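Local coordinates for protein RsfP (Uncultured bacterium, PDB 4GLJ) that probably cleaves methylthioadenosine with phosphate, as a trimeric enzyme of the phosphorylase superfamily, and binds the dye rhodamine B, at residues S126-D131 against A204-E209; D131-H136 against A286-R291; R34-E39 against I49-L54; N12-A17 against T58-T63; V112-M117 against D141-E146. All coordinates share one frame; numbering follows the deposited sequence.

Contact 1: S126-D131 against A204-E209; sequences STFFGD and AKLARE
The carboxylate of Glu209, near the end of helix 200-209, holds an ST turn at Thr127 in the loop that follows strand 111-119. Three hydrogen bonds build this site. Thr127 OG1 gives its proton to Glu209 OE2 at 2.7 Å. The backbone N of Phe128 donates to Glu209 OE1 at 2.8 Å, with an angle of 166° at the hydrogen. Both oxygens use their syn lone pairs. Thr127 OG1 lies anti to its backbone N (chi1 -179°) and also accepts from Phe129 N, which closes the turn. Gln178 of the second subunit donates to Glu209 OE2 and Ser126 O, so the turn lies at the subunit interface. An alanine in place of Glu209 would probably leave Thr127 OG1 and Phe128 N without their acceptors and let the turn shift.

Two aromatic rings flank this site. Leu206 CD2 sits over one face of the Phe128 ring, 3.9 Å from its centroid, an apolar CH-pi contact. The carboxylate carbon Glu209 CD approaches the edge of the Phe129 ring, 3.5 Å from CD1, with the carboxylate plane turned 78° from the ring.

A water accepts from both Ser126 OG and Lys205 NZ, while Lys205 also forms a salt bridge with Asp119. Further back along the lysine, CB packs 3.8 Å from Ser126 O.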
# COMPACT_ATOMS: atom_id res chain seq x y z
N SER A 126 11.56 2.32 -1.15
CA SER A 126 12.00 1.46 -0.04
C SER A 126 13.22 0.57 -0.42
O SER A 126 13.54 -0.41 0.26
CB SER A 126 10.81 0.59 0.44
OG SER A 126 10.32 -0.11 -0.72
N THR A 127 13.95 1.01 -1.45
CA THR A 127 15.17 0.32 -1.89
C THR A 127 16.05 1.32 -2.61
O THR A 127 15.60 2.35 -3.14
CB THR A 127 14.83 -0.86 -2.85
OG1 THR A 127 16.03 -1.53 -3.26
CG2 THR A 127 14.11 -0.38 -4.12
N PHE A 128 17.33 0.99 -2.65
CA PHE A 128 18.27 1.75 -3.41
C PHE A 128 18.37 1.13 -4.78
O PHE A 128 19.02 1.70 -5.64
CB PHE A 128 19.67 1.61 -2.82
CG PHE A 128 19.86 2.34 -1.54
CD1 PHE A 128 19.98 3.75 -1.53
CD2 PHE A 128 20.05 1.64 -0.35
CE1 PHE A 128 20.21 4.43 -0.34
CE2 PHE A 128 20.29 2.35 0.83
CZ PHE A 128 20.40 3.72 0.85
N PHE A 129 17.73 -0.04 -4.96
CA PHE A 129 17.89 -0.77 -6.21
C PHE A 129 16.84 -0.46 -7.26
O PHE A 129 15.90 0.27 -7.00
CB PHE A 129 18.04 -2.28 -5.88
CG PHE A 129 19.36 -2.53 -5.15
CD1 PHE A 129 19.45 -2.50 -3.74
CD2 PHE A 129 20.54 -2.62 -5.88
CE1 PHE A 129 20.69 -2.66 -3.10
CE2 PHE A 129 21.77 -2.78 -5.27
CZ PHE A 129 21.86 -2.73 -3.86
N GLY A 130 16.99 -1.02 -8.46
CA GLY A 130 16.14 -0.62 -9.57
C GLY A 130 17.00 0.24 -10.47
O GLY A 130 18.20 0.52 -10.16
N ASP A 131 16.43 0.61 -11.64
CA ASP A 131 17.10 1.48 -12.59
C ASP A 131 18.54 1.10 -12.86
O ASP A 131 19.43 2.00 -12.82
CB ASP A 131 17.00 2.97 -12.15
CG ASP A 131 17.44 3.93 -13.25
OD1 ASP A 131 17.40 3.59 -14.47
OD2 ASP A 131 17.83 5.08 -12.91
N ALA A 204 14.75 0.60 8.04
CA ALA A 204 15.38 -0.71 8.34
C ALA A 204 15.82 -1.47 7.05
O ALA A 204 16.87 -2.16 7.05
CB ALA A 204 14.50 -1.63 9.20
N LYS A 205 14.98 -1.41 6.00
CA LYS A 205 15.29 -2.05 4.71
C LYS A 205 16.58 -1.41 4.09
O LYS A 205 17.44 -2.10 3.53
CB LYS A 205 14.08 -1.86 3.73
CG LYS A 205 12.89 -2.76 4.13
CD LYS A 205 11.71 -2.49 3.17
CE LYS A 205 10.69 -3.63 3.46
NZ LYS A 205 9.33 -3.38 2.81
N LEU A 206 16.60 -0.11 4.04
CA LEU A 206 17.70 0.64 3.45
C LEU A 206 19.02 0.39 4.22
O LEU A 206 20.08 0.21 3.60
CB LEU A 206 17.35 2.15 3.40
CG LEU A 206 16.14 2.39 2.43
CD1 LEU A 206 15.54 3.79 2.61
CD2 LEU A 206 16.54 2.17 0.95
N ALA A 207 18.95 0.37 5.54
CA ALA A 207 20.13 0.09 6.39
C ALA A 207 20.63 -1.31 6.03
O ALA A 207 21.85 -1.54 5.90
CB ALA A 207 19.73 0.17 7.89
N ARG A 208 19.71 -2.28 5.85
CA ARG A 208 20.13 -3.64 5.51
C ARG A 208 20.82 -3.66 4.13
O ARG A 208 21.88 -4.30 3.96
CB ARG A 208 18.93 -4.59 5.52
CG ARG A 208 19.25 -6.06 5.32
CD ARG A 208 20.27 -6.71 6.29
NE ARG A 208 19.86 -6.46 7.69
CZ ARG A 208 19.06 -7.28 8.38
NH1 ARG A 208 18.62 -8.43 7.80
NH2 ARG A 208 18.78 -7.05 9.66
N GLU A 209 20.24 -2.97 3.15
CA GLU A 209 20.86 -2.91 1.81
C GLU A 209 22.21 -2.23 1.85
O GLU A 209 23.06 -2.49 0.96
CB GLU A 209 19.98 -2.13 0.83
CG GLU A 209 18.71 -2.90 0.47
CD GLU A 209 17.88 -2.20 -0.59
OE1 GLU A 209 18.15 -0.98 -0.82
OE2 GLU A 209 16.96 -2.87 -1.16
O HOH W 1 10.26 -2.85 -0.05

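Contact 2: D131-H136 against A286-R291; sequences DGAVAH and AETKTR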
# COMPACT_ATOMS: atom_id res chain seq x y z
N ASP A 131 16.43 0.61 -11.64
CA ASP A 131 17.10 1.48 -12.59
C ASP A 131 18.54 1.10 -12.86
O ASP A 131 19.43 2.00 -12.82
CB ASP A 131 17.00 2.97 -12.15
CG ASP A 131 17.44 3.93 -13.25
OD1 ASP A 131 17.40 3.59 -14.47
OD2 ASP A 131 17.83 5.08 -12.91
N GLY A 132 18.81 -0.18 -13.18
CA GLY A 132 20.20 -0.56 -13.50
C GLY A 132 20.87 -1.62 -12.60
O GLY A 132 21.88 -2.18 -13.01
N ALA A 133 20.31 -1.91 -11.45
CA ALA A 133 20.91 -2.88 -10.50
C ALA A 133 19.77 -3.59 -9.77
O ALA A 133 18.83 -2.91 -9.34
CB ALA A 133 21.74 -2.14 -9.50
N VAL A 134 19.87 -4.91 -9.64
CA VAL A 134 18.84 -5.73 -8.96
C VAL A 134 19.52 -6.41 -7.77
O VAL A 134 20.64 -7.02 -7.92
CB VAL A 134 18.31 -6.83 -9.94
CG1 VAL A 134 17.31 -7.81 -9.27
CG2 VAL A 134 17.68 -6.21 -11.19
N ALA A 135 18.88 -6.34 -6.60
CA ALA A 135 19.37 -7.01 -5.38
C ALA A 135 18.15 -7.33 -4.54
O ALA A 135 17.17 -6.53 -4.46
CB ALA A 135 20.30 -6.09 -4.57
N HIS A 136 18.22 -8.46 -3.85
CA HIS A 136 17.09 -8.87 -2.98
C HIS A 136 17.60 -9.24 -1.60
O HIS A 136 17.87 -10.38 -1.34
CB HIS A 136 16.41 -10.07 -3.64
CG HIS A 136 15.69 -9.73 -4.91
ND1 HIS A 136 14.47 -9.09 -4.93
CD2 HIS A 136 16.06 -9.91 -6.24
CE1 HIS A 136 14.11 -8.89 -6.21
NE2 HIS A 136 15.05 -9.43 -7.01
N ALA A 286 27.76 3.20 -15.84
CA ALA A 286 28.58 4.20 -15.07
C ALA A 286 27.65 4.97 -14.11
O ALA A 286 28.00 5.31 -12.93
CB ALA A 286 29.27 5.18 -15.98
N GLU A 287 26.46 5.27 -14.61
CA GLU A 287 25.52 6.10 -13.82
C GLU A 287 25.05 5.29 -12.59
O GLU A 287 24.95 5.82 -11.44
CB GLU A 287 24.33 6.54 -14.72
CG GLU A 287 23.23 7.24 -13.90
CD GLU A 287 22.01 7.74 -14.68
OE1 GLU A 287 21.89 7.48 -15.90
OE2 GLU A 287 21.16 8.41 -14.06
N THR A 288 24.76 4.01 -12.82
CA THR A 288 24.29 3.14 -11.71
C THR A 288 25.41 2.93 -10.66
O THR A 288 25.18 3.11 -9.44
CB THR A 288 23.80 1.79 -12.29
OG1 THR A 288 22.68 2.09 -13.16
CG2 THR A 288 23.36 0.80 -11.18
N LYS A 289 26.60 2.54 -11.13
CA LYS A 289 27.71 2.33 -10.18
C LYS A 289 27.95 3.59 -9.34
O LYS A 289 28.27 3.48 -8.18
CB LYS A 289 29.02 2.03 -10.90
CG LYS A 289 29.21 0.57 -11.21
CD LYS A 289 30.65 0.29 -11.71
CE LYS A 289 31.02 0.97 -13.04
NZ LYS A 289 30.05 0.88 -14.19
N THR A 290 27.83 4.76 -9.95
CA THR A 290 28.15 6.03 -9.31
C THR A 290 27.09 6.26 -8.25
O THR A 290 27.41 6.61 -7.11
CB THR A 290 28.17 7.20 -10.30
OG1 THR A 290 29.07 6.92 -11.38
CG2 THR A 290 28.56 8.51 -9.61
N ARG A 291 25.82 6.04 -8.60
CA ARG A 291 24.72 6.25 -7.65
C ARG A 291 24.84 5.26 -6.47
O ARG A 291 24.45 5.56 -5.34
CB ARG A 291 23.39 6.01 -8.39
CG ARG A 291 22.15 6.50 -7.66
CD ARG A 291 20.83 6.33 -8.44
NE ARG A 291 20.64 4.96 -8.92
CZ ARG A 291 20.79 4.57 -10.19
NH1 ARG A 291 21.09 5.43 -11.18
NH2 ARG A 291 20.61 3.31 -10.47
O HOH W 2 21.19 4.56 -13.69
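Helix 286-291, close to the C-terminus, meets the long loop between strand 111-119 and helix 145-157 through Asp131, Gly132 and Ala133. Arg291 reaches the loop with its guanidinium. Its NH2 donates to Asp131 O at 2.9 Å, but the bond is bent, with an angle of 135° at the hydrogen. The donor stands above the carbonyl plane, and the oxygen is tilted out of the guanidinium plane. Asp131 OD2 lies over a face of the guanidinium, and the carboxylate and guanidinium planes are 12° apart. Asp131 OD2 is 3.7 Å from Arg291 NH1, a long salt bridge in which no N-H points at the oxygen.

A water lies at the guanidinium edge, in its plane. It accepts from Arg291 NH1 at 2.7 Å and is hydrogen-bonded to Thr288 OG1 at 2.9 Å. Its own bond to Asp131 OD2 is weak. Thr288 OG1 is also hydrogen-bonded to Ser285 OG.

Thr288 OG1 lies beside its backbone N (chi1 -62°), which puts CG2 anti to that nitrogen. Thr288 CG2 is the branch that packs on the loop, 3.8 Å from Ala133 CB. Thr288 OG1 comes within 3.6 Å of Gly132 CA. A CB on Gly132 would run into this hydroxyl, and at the local backbone angles it would also press on the carbonyl O of Asp131. Glu75 of the second subunit accepts from Asp131 N.

Arg291 thus meets Asp131 by one bent bond to the backbone and by charge from an oxygen well out of the guanidinium plane. The attraction to the carboxylate is probably electrostatic rather than directional.

Contact 3: R34-E39 against I49-L54; sequences RSVKIE and IVLGEL
Glu53 OE2 accepts from Arg34 NH2 at 2.9 Å and is also hydrogen-bonded to Thr58 OG1. The other carboxylate oxygen, Glu53 OE1, accepts from Arg34 NH1 at 3.0 Å. This is an end-on, two-nitrogen salt bridge. Each oxygen offers the lone pair on the side of its partner oxygen, and the guanidinium and carboxylate planes are 25° apart. Arg34 CG stands between the backbone N and the carbonyl carbon (chi1 65°), and the chain then bends at chi2. Leu51 CB lies over one face of the guanidinium, 3.7 Å from NE. Arg34 NH1 also donates to Asn32 O. With an alanine here instead of Arg34, the Glu53 carboxylate would probably lack its opposite charge and Leu51 CB would lose its cover.

The side chains rest on an antiparallel pairing of strands 33-36 and 49-54 within the mixed sheet. Arg34 with Leu51 and Val36 with Ile49 are hydrogen-bonded pairs, and Ser35 with Val50 between them is a non-hydrogen-bonded pair. Leu51 N donates to Arg34 O at 2.8 Å, and Arg34 N returns a bond to Leu51 O. Val36 N donates to Ile49 O at 2.8 Å; the return bond from Ile49 N to Val36 O is weak.

On the face that carries Arg34, Val36 CG1 meets Leu51 CD1 at 3.9 Å. Past the end of the strand, Ile38 CD1 touches Ile49 CD1 at 3.7 Å, near helix 78-87.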
# COMPACT_ATOMS: atom_id res chain seq x y z
N ARG A 34 30.46 18.80 16.00
CA ARG A 34 30.72 19.49 14.72
C ARG A 34 29.71 18.94 13.72
O ARG A 34 29.35 17.74 13.81
CB ARG A 34 32.17 19.30 14.22
CG ARG A 34 32.58 17.86 13.84
CD ARG A 34 33.24 17.16 15.02
NE ARG A 34 33.83 15.86 14.73
CZ ARG A 34 34.19 15.02 15.69
NH1 ARG A 34 34.01 15.34 16.95
NH2 ARG A 34 34.72 13.84 15.40
N SER A 35 29.22 19.79 12.83
CA SER A 35 28.18 19.39 11.88
C SER A 35 28.77 19.12 10.51
O SER A 35 29.67 19.85 10.08
CB SER A 35 27.15 20.50 11.74
OG SER A 35 26.33 20.55 12.88
N VAL A 36 28.28 18.11 9.81
CA VAL A 36 28.76 17.89 8.45
C VAL A 36 27.54 17.86 7.52
O VAL A 36 26.51 17.24 7.85
CB VAL A 36 29.66 16.64 8.31
CG1 VAL A 36 30.95 16.82 9.14
CG2 VAL A 36 28.93 15.39 8.74
N LYS A 37 27.65 18.59 6.41
CA LYS A 37 26.63 18.55 5.37
C LYS A 37 27.16 17.53 4.37
O LYS A 37 28.28 17.64 3.92
CB LYS A 37 26.46 19.92 4.68
CG LYS A 37 25.13 20.06 3.94
CD LYS A 37 25.03 21.40 3.19
CE LYS A 37 24.42 22.50 4.07
NZ LYS A 37 23.21 21.96 4.79
N ILE A 38 26.39 16.49 4.12
CA ILE A 38 26.82 15.42 3.23
C ILE A 38 25.91 15.50 2.00
O ILE A 38 24.69 15.55 2.16
CB ILE A 38 26.73 14.07 3.95
CG1 ILE A 38 27.73 14.04 5.11
CG2 ILE A 38 26.96 12.93 2.96
CD1 ILE A 38 27.60 12.89 6.06
N GLU A 39 26.47 15.56 0.79
CA GLU A 39 25.68 15.45 -0.43
C GLU A 39 25.50 13.96 -0.74
O GLU A 39 26.40 13.15 -0.42
CB GLU A 39 26.36 16.14 -1.58
CG GLU A 39 26.78 17.60 -1.33
CD GLU A 39 25.63 18.61 -1.54
OE1 GLU A 39 24.48 18.33 -1.10
OE2 GLU A 39 25.90 19.70 -2.14
N ILE A 49 24.38 16.17 9.69
CA ILE A 49 24.72 15.17 10.66
C ILE A 49 25.70 15.75 11.71
O ILE A 49 26.70 16.43 11.37
CB ILE A 49 25.25 13.96 9.90
CG1 ILE A 49 24.05 13.29 9.20
CG2 ILE A 49 25.96 12.97 10.82
CD1 ILE A 49 24.49 12.57 7.96
N VAL A 50 25.34 15.58 12.98
CA VAL A 50 26.24 16.01 14.08
C VAL A 50 27.19 14.86 14.51
O VAL A 50 26.78 13.73 14.75
CB VAL A 50 25.49 16.53 15.34
CG1 VAL A 50 26.50 16.93 16.44
CG2 VAL A 50 24.65 17.77 15.04
N LEU A 51 28.48 15.17 14.52
CA LEU A 51 29.51 14.24 15.02
C LEU A 51 30.05 14.74 16.34
O LEU A 51 30.31 15.92 16.54
CB LEU A 51 30.65 14.05 14.01
CG LEU A 51 30.17 13.45 12.68
CD1 LEU A 51 31.15 13.83 11.59
CD2 LEU A 51 30.06 11.95 12.79
N GLY A 52 30.23 13.81 17.27
CA GLY A 52 30.77 14.17 18.56
C GLY A 52 31.24 12.90 19.21
O GLY A 52 31.01 11.80 18.66
N GLU A 53 31.89 13.05 20.37
CA GLU A 53 32.40 11.92 21.13
C GLU A 53 31.62 11.77 22.43
O GLU A 53 31.34 12.74 23.12
CB GLU A 53 33.92 12.05 21.41
CG GLU A 53 34.76 11.63 20.19
CD GLU A 53 34.74 12.69 19.08
OE1 GLU A 53 34.76 13.91 19.42
OE2 GLU A 53 34.70 12.31 17.88
N LEU A 54 31.25 10.53 22.70
CA LEU A 54 30.66 10.11 23.96
C LEU A 54 31.77 9.26 24.54
O LEU A 54 32.12 8.23 23.97
CB LEU A 54 29.38 9.29 23.61
CG LEU A 54 28.08 9.44 24.41
CD1 LEU A 54 27.75 10.91 24.70
CD2 LEU A 54 26.93 8.74 23.68

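Contact 4: N12-A17 against T58-T63; sequences NAADIA and TVAFLT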
# COMPACT_ATOMS: atom_id res chain seq x y z
N ASN A 12 36.33 12.68 8.61
CA ASN A 12 35.09 12.50 9.41
C ASN A 12 34.46 11.10 9.25
O ASN A 12 33.98 10.75 8.16
CB ASN A 12 34.07 13.63 9.11
CG ASN A 12 34.29 14.89 9.97
OD1 ASN A 12 34.08 16.02 9.49
ND2 ASN A 12 34.72 14.71 11.23
N ALA A 13 34.50 10.30 10.31
CA ALA A 13 34.22 8.89 10.25
C ALA A 13 33.53 8.58 11.58
O ALA A 13 33.78 9.25 12.58
CB ALA A 13 35.51 8.08 10.08
N ALA A 14 32.60 7.63 11.58
CA ALA A 14 31.98 7.19 12.79
C ALA A 14 31.56 5.77 12.54
O ALA A 14 31.20 5.39 11.45
CB ALA A 14 30.79 8.03 13.17
N ASP A 15 31.67 4.96 13.56
CA ASP A 15 31.35 3.56 13.40
C ASP A 15 29.88 3.37 13.79
O ASP A 15 29.28 2.33 13.47
CB ASP A 15 32.23 2.84 14.40
CG ASP A 15 32.16 1.35 14.31
OD1 ASP A 15 32.37 0.82 13.20
OD2 ASP A 15 31.95 0.70 15.38
N ILE A 16 29.35 4.33 14.55
CA ILE A 16 28.07 4.18 15.24
C ILE A 16 27.25 5.45 14.98
O ILE A 16 27.82 6.55 15.04
CB ILE A 16 28.27 4.11 16.77
CG1 ILE A 16 29.17 2.92 17.13
CG2 ILE A 16 26.88 3.99 17.48
CD1 ILE A 16 29.71 2.99 18.58
N ALA A 17 25.95 5.28 14.67
CA ALA A 17 25.04 6.40 14.45
C ALA A 17 23.79 6.24 15.23
O ALA A 17 23.27 5.14 15.43
CB ALA A 17 24.75 6.56 12.96
N THR A 58 33.48 8.22 18.84
CA THR A 58 32.83 9.10 17.86
C THR A 58 31.47 8.51 17.46
O THR A 58 31.39 7.33 17.11
CB THR A 58 33.73 9.26 16.61
OG1 THR A 58 34.93 9.92 17.02
CG2 THR A 58 33.05 10.10 15.53
N VAL A 59 30.42 9.32 17.56
CA VAL A 59 29.06 8.88 17.19
C VAL A 59 28.51 9.91 16.20
O VAL A 59 28.83 11.10 16.33
CB VAL A 59 28.20 8.89 18.45
CG1 VAL A 59 26.82 8.48 18.11
CG2 VAL A 59 28.75 7.92 19.50
N ALA A 60 27.75 9.47 15.20
CA ALA A 60 27.01 10.38 14.30
C ALA A 60 25.54 10.46 14.77
O ALA A 60 24.92 9.42 15.04
CB ALA A 60 27.07 9.85 12.87
N PHE A 61 24.99 11.66 14.87
CA PHE A 61 23.62 11.86 15.35
C PHE A 61 22.85 12.52 14.19
O PHE A 61 23.31 13.54 13.63
CB PHE A 61 23.50 12.77 16.60
CG PHE A 61 22.06 12.98 17.02
CD1 PHE A 61 21.34 11.93 17.65
CD2 PHE A 61 21.36 14.16 16.69
CE1 PHE A 61 19.99 12.09 17.98
CE2 PHE A 61 19.99 14.32 17.01
CZ PHE A 61 19.32 13.29 17.67
N LEU A 62 21.74 11.90 13.79
CA LEU A 62 20.93 12.44 12.66
C LEU A 62 19.49 12.60 13.23
O LEU A 62 18.94 11.65 13.77
CB LEU A 62 20.95 11.45 11.50
CG LEU A 62 20.05 11.80 10.30
CD1 LEU A 62 20.25 13.29 10.00
CD2 LEU A 62 20.49 10.99 9.09
N THR A 63 18.94 13.82 13.18
CA THR A 63 17.54 14.05 13.61
C THR A 63 16.68 13.69 12.47
O THR A 63 16.70 14.39 11.46
CB THR A 63 17.27 15.54 13.85
OG1 THR A 63 18.27 16.00 14.74
CG2 THR A 63 15.92 15.70 14.50
O HOH W 3 33.08 5.76 15.68
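Ala60 N donates to Ile16 O at 2.9 Å, in the plane of the carbonyl and with an angle of 168° at the hydrogen. The same oxygen is 3.4 Å from Val59 CA, a CA-H...O contact. One residue on, Ala17 CA comes within 3.1 Å of Ala60 O in a second contact of this kind. Ala17 and Ala60 form a parallel bridge, and their CB atoms touch at 4.0 Å. Ala14 CB also meets Ala60 CB, so two small side chains pack against one methyl.

Before the strand begins, a water joins the two backbones: it accepts from Asp15 N and donates to Thr58 O, both at 2.7 Å. Thr58 OG1 lies beside the backbone N (chi1 -64°), which leaves CG2 anti to it. Thr58 CG2 touches Ala14 CB at 3.9 Å and lies 3.2 Å from Ala13 O, while the hydroxyl is hydrogen-bonded to Glu53.

Further out, strand 16-20 lies between strands 57-63 and 92-101 and runs parallel to both. Asp15 forms a salt bridge with Arg91, and Ala17 shares backbone hydrogen bonds with Tyr92 and Val94. Helix 237-263 packs on Ile16 and Val59, while Ile49 and Leu51 touch Ala60.

The direct polar link is a single backbone bond, extended by one water. Elsewhere the meeting is mostly of methyl groups and CA-H...O contacts, so the pairing probably depends more on small side chains than on polar side-chain groups.

Contact 5: V112-M117 against D141-E146; sequences VIPDQM and DPLCPE
Leu143 CD1 reaches into the corner where strand 111-119 turns at Asp115. Leu143 CG is anti to the carbonyl carbon (chi1 -63°), which sets it 3.9 Å from Met117 SD. Leu143 CD1 lies 3.8 Å from Pro114 CG and 3.5 Å from Met117 CG. The Leu143 and Met117 side chains cross at about a right angle. Met117 is deposited in two conformers, and its contacts here belong to the one described; in it the chain is extended to SD and bends at chi3 (94°). The sulfur is 3.7 Å from Leu143 CD2.

Pro142 and Met117 lie alongside each other, running in opposite senses, with Pro142 CG 3.9 Å from Met117 CG. Gln116 starts away from this loop, but its chain bends at chi2 (-61°). Its amide reaches the proline ring, with OE1 3.5 Å from Pro142 CD. Gln116 NE2 donates to Ala140 O, and OE1 accepts from Ala183 N of the second subunit. Asp141 forms a salt bridge with Arg182 of that subunit.

A water donates to Asp115 O at 2.8 Å and to Leu143 O. Cys144 is the N-cap of helix 145-157. The arrangement is a loop packed on a bent sheet strand, just ahead of a capped helix and beside a subunit interface.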
# COMPACT_ATOMS: atom_id res chain seq x y z
N VAL A 112 10.66 -0.39 24.39
CA VAL A 112 10.43 -1.62 23.73
C VAL A 112 11.58 -1.78 22.73
O VAL A 112 11.94 -0.85 21.98
CB VAL A 112 9.05 -1.63 22.99
CG1 VAL A 112 8.87 -2.95 22.27
CG2 VAL A 112 7.91 -1.49 24.03
N ILE A 113 12.16 -2.96 22.73
CA ILE A 113 13.21 -3.28 21.73
C ILE A 113 12.63 -4.36 20.80
O ILE A 113 12.68 -5.56 21.09
CB ILE A 113 14.52 -3.86 22.41
CG1 ILE A 113 14.94 -3.00 23.60
CG2 ILE A 113 15.65 -4.04 21.38
CD1 ILE A 113 15.13 -1.57 23.23
N PRO A 114 12.04 -3.95 19.71
CA PRO A 114 11.34 -4.98 18.88
C PRO A 114 12.34 -5.90 18.18
O PRO A 114 13.54 -5.55 18.03
CB PRO A 114 10.58 -4.12 17.85
CG PRO A 114 11.38 -2.83 17.78
CD PRO A 114 11.78 -2.59 19.24
N ASP A 115 11.89 -7.11 17.85
CA ASP A 115 12.75 -7.96 17.07
C ASP A 115 12.12 -8.14 15.68
O ASP A 115 12.78 -8.67 14.78
CB ASP A 115 12.99 -9.31 17.79
CG ASP A 115 11.70 -10.13 17.95
OD1 ASP A 115 10.58 -9.58 18.05
OD2 ASP A 115 11.80 -11.36 17.97
N GLN A 116 10.86 -7.69 15.48
CA GLN A 116 10.26 -7.92 14.17
C GLN A 116 9.60 -6.64 13.74
O GLN A 116 9.35 -5.73 14.56
CB GLN A 116 9.23 -9.09 14.23
CG GLN A 116 9.89 -10.50 14.13
CD GLN A 116 10.63 -10.65 12.76
OE1 GLN A 116 10.18 -10.10 11.78
NE2 GLN A 116 11.78 -11.33 12.75
N MET A 117 9.19 -6.60 12.47
CA MET A 117 8.60 -5.38 11.90
C MET A 117 7.65 -5.82 10.81
O MET A 117 7.85 -6.90 10.19
CB MET A 117 9.66 -4.54 11.22
CG MET A 117 10.63 -3.91 12.17
SD MET A 117 11.86 -3.04 11.23
CE MET A 117 11.18 -1.39 11.18
N ASP A 141 15.14 -11.33 9.62
CA ASP A 141 15.36 -10.73 10.93
C ASP A 141 15.67 -9.23 10.72
O ASP A 141 16.84 -8.86 10.37
CB ASP A 141 16.47 -11.51 11.72
CG ASP A 141 16.12 -12.97 11.88
OD1 ASP A 141 15.15 -13.27 12.59
OD2 ASP A 141 16.76 -13.81 11.21
N PRO A 142 14.64 -8.36 10.83
CA PRO A 142 14.93 -7.08 10.24
C PRO A 142 15.69 -6.09 11.17
O PRO A 142 16.01 -5.00 10.70
CB PRO A 142 13.52 -6.48 9.95
CG PRO A 142 12.72 -7.08 11.09
CD PRO A 142 13.18 -8.53 11.11
N LEU A 143 15.85 -6.46 12.45
CA LEU A 143 16.45 -5.64 13.51
C LEU A 143 17.53 -6.52 14.12
O LEU A 143 17.24 -7.61 14.59
CB LEU A 143 15.39 -5.33 14.56
CG LEU A 143 14.23 -4.48 13.97
CD1 LEU A 143 12.93 -4.52 14.73
CD2 LEU A 143 14.72 -3.06 13.60
N CYS A 144 18.78 -6.09 14.03
CA CYS A 144 19.96 -6.92 14.33
C CYS A 144 19.89 -7.37 15.76
O CYS A 144 19.90 -6.54 16.66
CB CYS A 144 21.29 -6.13 14.09
SG CYS A 144 22.84 -6.87 14.70
N PRO A 145 19.82 -8.68 16.00
CA PRO A 145 19.69 -9.15 17.40
C PRO A 145 20.92 -8.83 18.29
O PRO A 145 20.76 -8.72 19.49
CB PRO A 145 19.59 -10.69 17.26
CG PRO A 145 19.94 -11.02 15.85
CD PRO A 145 19.79 -9.78 15.02
N GLU A 146 22.12 -8.72 17.70
CA GLU A 146 23.32 -8.37 18.48
C GLU A 146 23.18 -6.93 19.03
O GLU A 146 23.49 -6.71 20.17
CB GLU A 146 24.61 -8.53 17.66
CG GLU A 146 24.80 -9.92 17.07
CD GLU A 146 25.24 -10.95 18.10
OE1 GLU A 146 25.87 -11.98 17.70
OE2 GLU A 146 25.01 -10.74 19.32
O HOH W 4 15.36 -9.26 13.96

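Overall arrangement
Contacts 3 and 4 lie in one sheet, their centres 7 Å apart. Strands 49-54 and 57-63 are neighbours there, and contact 3 is nested in the loop that contact 4 closes. Contact 5 reaches the same sheet on the opposite side of the chain's centre from contact 3, with centres 26 Å apart. Contacts 1 and 2 share Asp131, and Phe129 CE2 touches Ala135 CB at 3.7 Å. Contact 1 also joins contact 5, where Arg208 NH2 is 2.7 Å from Asp141 O. Contacts 1, 2 and 5 all touch the second subunit. His136 of contact 2 touches rhodamine B, and the Asp141 side chain is about 7 Å from a bound dye.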